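Local coordinates for nucleoporin NUP170 (Chaetomium thermophilum, PDB 5HAX), which probably serves as a structural scaffold protein of the nuclear pore complex, joining a beta-propeller to a helical domain, at residues A[268-271]-A[272-276]; A[624-627]-A[628-632]. All coordinates share one frame; numbering follows the deposited sequence.

In the fold
Contacts 1 and 2 are two worked examples of how local contacts between near neighbours in sequence shape a helix, one at a helix start, one within the first half of a longer helix. Contact 1, residues 268-276, carries strand 263-268 into the first turns of helix 270-279, within the Nup133-like beta-propeller region. Contact 2, residues 624-632, lies inside helix 622-640, in the helical C-terminal nucleoporin region. Their centres are 52 Å apart and their nearest atoms about 39 Å, on opposite sides of the chain's centre, so neither touches the other. The phosphate ion, probably from the crystallisation liquor, sits at contact 1.

Contact 1: residues A[268-271]-A[272-276]; sequences KDKT and SCLRD. With PO4 (phosphate ion), chain D.
Charge pairing joins Lys268, at the end of its strand, to Asp276, two helical turns on. The lysine NZ lies 2.6 Å from Asp276 OD1 in a salt bridge that meets the carboxylate on its syn side, 26° out of plane. The same ammonium donates to Ser272 OG at 2.7 Å, and beyond the two segments to Met342 O, while Asp276 OD1 also accepts from Leu344 N. Lysine chain and helix are thus tied to the neighbouring strand 341-348. The lysine is extended until its last torsion, where a bend (chi4 67°) turns NZ so that it reaches both the serine hydroxyl and the aspartate; its CE passes 3.8 Å from Cys273 SG.

Among the hydrogen bonds of the helix start, capping comes first. With Asp269 CG folded between backbone N and carbonyl carbon (chi1 58°), OD1 turns back to Ser272 N, which meets it nearly along its C-O axis at 2.9 Å. Regular helical bonding begins with Cys273 N to Asp269 O and continues with Leu274 N to Lys270 O. Lys270 NZ hydrogen-bonds to Thr291 O and Asp289 O.

A phosphate ion, probably from the crystallisation liquor, is held by Ser272 and Arg275. Its O1 takes three bonds, from Ser272 OG and from Arg275 NE and NH2, the last at 2.9 Å, with the ion at the guanidinium edge. One water bridges Arg275 NH2 and the capping Asp269 OD1, while Thr271 O lies over a guanidinium face.

In apolar packing, Lys270 CG runs beside Leu274 CD1 at 3.7 Å, both chains pointing the same way. Together these features make a classic aspartate N-cap, placed where the outermost strand of a four-stranded antiparallel sheet in the propeller region gives way to a short helix.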
loop_
_atom_site.group_PDB
_atom_site.type_symbol
_atom_site.label_atom_id
_atom_site.label_comp_id
_atom_site.label_asym_id
_atom_site.label_seq_id
_atom_site.Cartn_x
_atom_site.Cartn_y
_atom_site.Cartn_z
ATOM N N LYS A 268 2.711 11.907 -25.551
ATOM C CA LYS A 268 2.486 13.262 -25.053
ATOM C C LYS A 268 3.829 13.863 -24.662
ATOM O O LYS A 268 4.427 13.449 -23.664
ATOM C CB LYS A 268 1.529 13.249 -23.862
ATOM C CG LYS A 268 1.034 14.621 -23.437
ATOM C CD LYS A 268 0.163 14.524 -22.198
ATOM C CE LYS A 268 -0.402 15.876 -21.804
ATOM N NZ LYS A 268 -1.367 16.396 -22.812
ATOM N N ASP A 269 4.300 14.841 -25.437
ATOM C CA ASP A 269 5.583 15.465 -25.155
ATOM C C ASP A 269 5.416 16.599 -24.147
ATOM O O ASP A 269 4.305 16.986 -23.778
ATOM C CB ASP A 269 6.248 15.968 -26.445
ATOM C CG ASP A 269 5.388 16.960 -27.221
ATOM O OD1 ASP A 269 4.493 17.601 -26.632
ATOM O OD2 ASP A 269 5.631 17.104 -28.438
ATOM N N LYS A 270 6.555 17.124 -23.689
ATOM C CA LYS A 270 6.537 18.177 -22.680
ATOM C C LYS A 270 5.778 19.405 -23.165
ATOM O O LYS A 270 5.149 20.101 -22.359
ATOM C CB LYS A 270 7.969 18.550 -22.293
ATOM C CG LYS A 270 8.059 19.729 -21.340
ATOM C CD LYS A 270 9.423 19.826 -20.671
ATOM C CE LYS A 270 10.555 19.838 -21.680
ATOM N NZ LYS A 270 11.844 20.209 -21.038
ATOM N N THR A 271 5.823 19.687 -24.470
ATOM C CA THR A 271 5.071 20.814 -25.014
ATOM C C THR A 271 3.577 20.646 -24.773
ATOM O O THR A 271 2.885 21.609 -24.423
ATOM C CB THR A 271 5.352 20.953 -26.510
ATOM O OG1 THR A 271 6.759 21.125 -26.717
ATOM C CG2 THR A 271 4.603 22.143 -27.096
ATOM N N SER A 272 3.061 19.431 -24.966
ATOM C CA SER A 272 1.643 19.177 -24.734
ATOM C C SER A 272 1.286 19.381 -23.267
ATOM O O SER A 272 0.282 20.026 -22.941
ATOM C CB SER A 272 1.292 17.761 -25.190
ATOM O OG SER A 272 -0.077 17.475 -24.968
ATOM N N CYS A 273 2.101 18.832 -22.362
ATOM C CA CYS A 273 1.906 19.083 -20.938
ATOM C C CYS A 273 1.909 20.576 -20.636
ATOM O O CYS A 273 1.062 21.068 -19.879
ATOM C CB CYS A 273 2.994 18.381 -20.127
ATOM S SG CYS A 273 2.837 16.584 -20.047
ATOM N N LEU A 274 2.856 21.314 -21.222
ATOM C CA LEU A 274 2.942 22.750 -20.975
ATOM C C LEU A 274 1.736 23.493 -21.534
ATOM O O LEU A 274 1.298 24.490 -20.947
ATOM C CB LEU A 274 4.231 23.305 -21.576
ATOM C CG LEU A 274 5.506 22.951 -20.810
ATOM C CD1 LEU A 274 6.735 23.154 -21.678
ATOM C CD2 LEU A 274 5.607 23.785 -19.543
ATOM N N ARG A 275 1.189 23.032 -22.659
ATOM C CA ARG A 275 0.000 23.668 -23.215
ATOM C C ARG A 275 -1.205 23.458 -22.305
ATOM O O ARG A 275 -1.957 24.400 -22.029
ATOM C CB ARG A 275 -0.269 23.134 -24.622
ATOM C CG ARG A 275 -1.449 23.793 -25.311
ATOM C CD ARG A 275 -1.412 23.595 -26.819
ATOM N NE ARG A 275 -0.963 22.253 -27.191
ATOM C CZ ARG A 275 0.265 21.951 -27.606
ATOM N NH1 ARG A 275 1.194 22.893 -27.718
ATOM N NH2 ARG A 275 0.566 20.697 -27.919
ATOM N N ASP A 276 -1.406 22.226 -21.827
ATOM C CA ASP A 276 -2.440 21.978 -20.827
ATOM C C ASP A 276 -2.250 22.887 -19.622
ATOM O O ASP A 276 -3.201 23.511 -19.137
ATOM C CB ASP A 276 -2.413 20.515 -20.377
ATOM C CG ASP A 276 -2.725 19.546 -21.498
ATOM O OD1 ASP A 276 -2.408 18.344 -21.348
ATOM O OD2 ASP A 276 -3.284 19.979 -22.527
HETATM P P PO4 D . -2.533 18.491 -27.614
HETATM O O1 PO4 D . -1.704 19.320 -26.662
HETATM O O2 PO4 D . -1.677 17.402 -28.220
HETATM O O3 PO4 D . -3.063 19.382 -28.711
HETATM O O4 PO4 D . -3.687 17.872 -26.864
HETATM O O HOH W 1 2.842 18.727 -28.636
#

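Contact 2: residues A[624-627]-A[628-632]; sequences KLVT and IQENV
Ile628 crosses Lys624 at a slant, one turn further along the helix, its CD1 resting 3.9 Å from the lysine CG. CG1 of the isoleucine points back along the helix (chi1 -67°), which brings it to 3.2 Å from Lys624 O. That carbonyl oxygen is gripped twice: Ile628 N donates to it at 3.1 Å, and Thr627 OG1 at 2.9 Å from the same face of the carbonyl plane, tilted 32° from it. With its hydroxyl turned back over the preceding turn, Thr627 satisfies its own polar group within the helix.

Val626 and Glu630 instead lie side by side and point the same way, with the valine CG1 3.5 Å from Glu630 OE2, a van der Waals contact of a methyl with the carboxylate end of the glutamate.

Asn631 brings its amide carbon CG to 3.3 Å from Thr627 O, the oxygen that also receives Asn631 N, and its side chain touches Leu598 of helix 586-599. With an alanine in place of Asn631, the amide packed at Thr627 O and against Leu598 would be gone, which would probably leave a gap at both.

Ile628 also packs on Val599 and on Ile686 of helix 663-694. The chemistry is therefore divided: Ile628 packs the helix against its neighbours, while the backbone oxygen taken by both amide and hydroxyl probably steadies the turn from within.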
loop_
_atom_site.group_PDB
_atom_site.type_symbol
_atom_site.label_atom_id
_atom_site.label_comp_id
_atom_site.label_asym_id
_atom_site.label_seq_id
_atom_site.Cartn_x
_atom_site.Cartn_y
_atom_site.Cartn_z
ATOM N N LYS A 624 -6.423 -15.343 10.963
ATOM C CA LYS A 624 -7.077 -14.040 10.962
ATOM C C LYS A 624 -8.288 -14.037 11.886
ATOM O O LYS A 624 -8.559 -13.036 12.559
ATOM C CB LYS A 624 -7.484 -13.668 9.536
ATOM C CG LYS A 624 -8.035 -12.261 9.391
ATOM C CD LYS A 624 -6.958 -11.213 9.612
ATOM C CE LYS A 624 -7.530 -9.810 9.520
ATOM N NZ LYS A 624 -6.569 -8.857 8.904
ATOM N N LEU A 625 -9.031 -15.144 11.929
ATOM C CA LEU A 625 -10.182 -15.229 12.822
ATOM C C LEU A 625 -9.761 -15.147 14.282
ATOM O O LEU A 625 -10.498 -14.597 15.110
ATOM C CB LEU A 625 -10.952 -16.523 12.560
ATOM C CG LEU A 625 -11.688 -16.594 11.220
ATOM C CD1 LEU A 625 -12.143 -18.017 10.934
ATOM C CD2 LEU A 625 -12.872 -15.636 11.198
ATOM N N VAL A 626 -8.582 -15.677 14.617
ATOM C CA VAL A 626 -8.107 -15.637 15.998
ATOM C C VAL A 626 -7.838 -14.199 16.424
ATOM O O VAL A 626 -8.317 -13.747 17.471
ATOM C CB VAL A 626 -6.850 -16.514 16.154
ATOM C CG1 VAL A 626 -6.195 -16.294 17.517
ATOM C CG2 VAL A 626 -7.201 -17.982 15.962
ATOM N N THR A 627 -7.057 -13.464 15.629
ATOM C CA THR A 627 -6.715 -12.091 15.990
ATOM C C THR A 627 -7.962 -11.223 16.100
ATOM O O THR A 627 -8.077 -10.402 17.018
ATOM C CB THR A 627 -5.744 -11.500 14.967
ATOM O OG1 THR A 627 -6.362 -11.476 13.675
ATOM C CG2 THR A 627 -4.464 -12.321 14.902
ATOM N N ILE A 628 -8.906 -11.386 15.171
ATOM C CA ILE A 628 -10.154 -10.629 15.239
ATOM C C ILE A 628 -10.869 -10.923 16.552
ATOM O O ILE A 628 -11.318 -10.009 17.253
ATOM C CB ILE A 628 -11.045 -10.954 14.026
ATOM C CG1 ILE A 628 -10.394 -10.441 12.740
ATOM C CG2 ILE A 628 -12.433 -10.336 14.193
ATOM C CD1 ILE A 628 -11.082 -10.909 11.478
ATOM N N GLN A 629 -10.975 -12.207 16.906
ATOM C CA GLN A 629 -11.640 -12.585 18.148
ATOM C C GLN A 629 -10.928 -11.995 19.359
ATOM O O GLN A 629 -11.576 -11.489 20.283
ATOM C CB GLN A 629 -11.707 -14.106 18.263
ATOM C CG GLN A 629 -12.322 -14.591 19.563
ATOM C CD GLN A 629 -12.531 -16.090 19.583
ATOM O OE1 GLN A 629 -13.601 -16.572 19.953
ATOM N NE2 GLN A 629 -11.506 -16.836 19.190
ATOM N N GLU A 630 -9.597 -12.062 19.377
ATOM C CA GLU A 630 -8.844 -11.475 20.480
ATOM C C GLU A 630 -9.126 -9.984 20.603
ATOM O O GLU A 630 -9.324 -9.471 21.711
ATOM C CB GLU A 630 -7.348 -11.720 20.282
ATOM C CG GLU A 630 -6.928 -13.172 20.442
ATOM C CD GLU A 630 -5.452 -13.383 20.162
ATOM O OE1 GLU A 630 -4.757 -12.395 19.841
ATOM O OE2 GLU A 630 -4.987 -14.539 20.260
ATOM N N ASN A 631 -9.155 -9.273 19.472
ATOM C CA ASN A 631 -9.441 -7.843 19.503
ATOM C C ASN A 631 -10.839 -7.571 20.046
ATOM O O ASN A 631 -11.026 -6.669 20.871
ATOM C CB ASN A 631 -9.287 -7.243 18.104
ATOM C CG ASN A 631 -7.838 -7.146 17.665
ATOM O OD1 ASN A 631 -6.922 -7.144 18.488
ATOM N ND2 ASN A 631 -7.623 -7.054 16.357
ATOM N N VAL A 632 -11.835 -8.336 19.589
ATOM C CA VAL A 632 -13.195 -8.161 20.093
ATOM C C VAL A 632 -13.243 -8.431 21.591
ATOM O O VAL A 632 -13.900 -7.705 22.347
ATOM C CB VAL A 632 -14.170 -9.076 19.325
ATOM C CG1 VAL A 632 -15.554 -9.064 19.971
ATOM C CG2 VAL A 632 -14.262 -8.654 17.864
#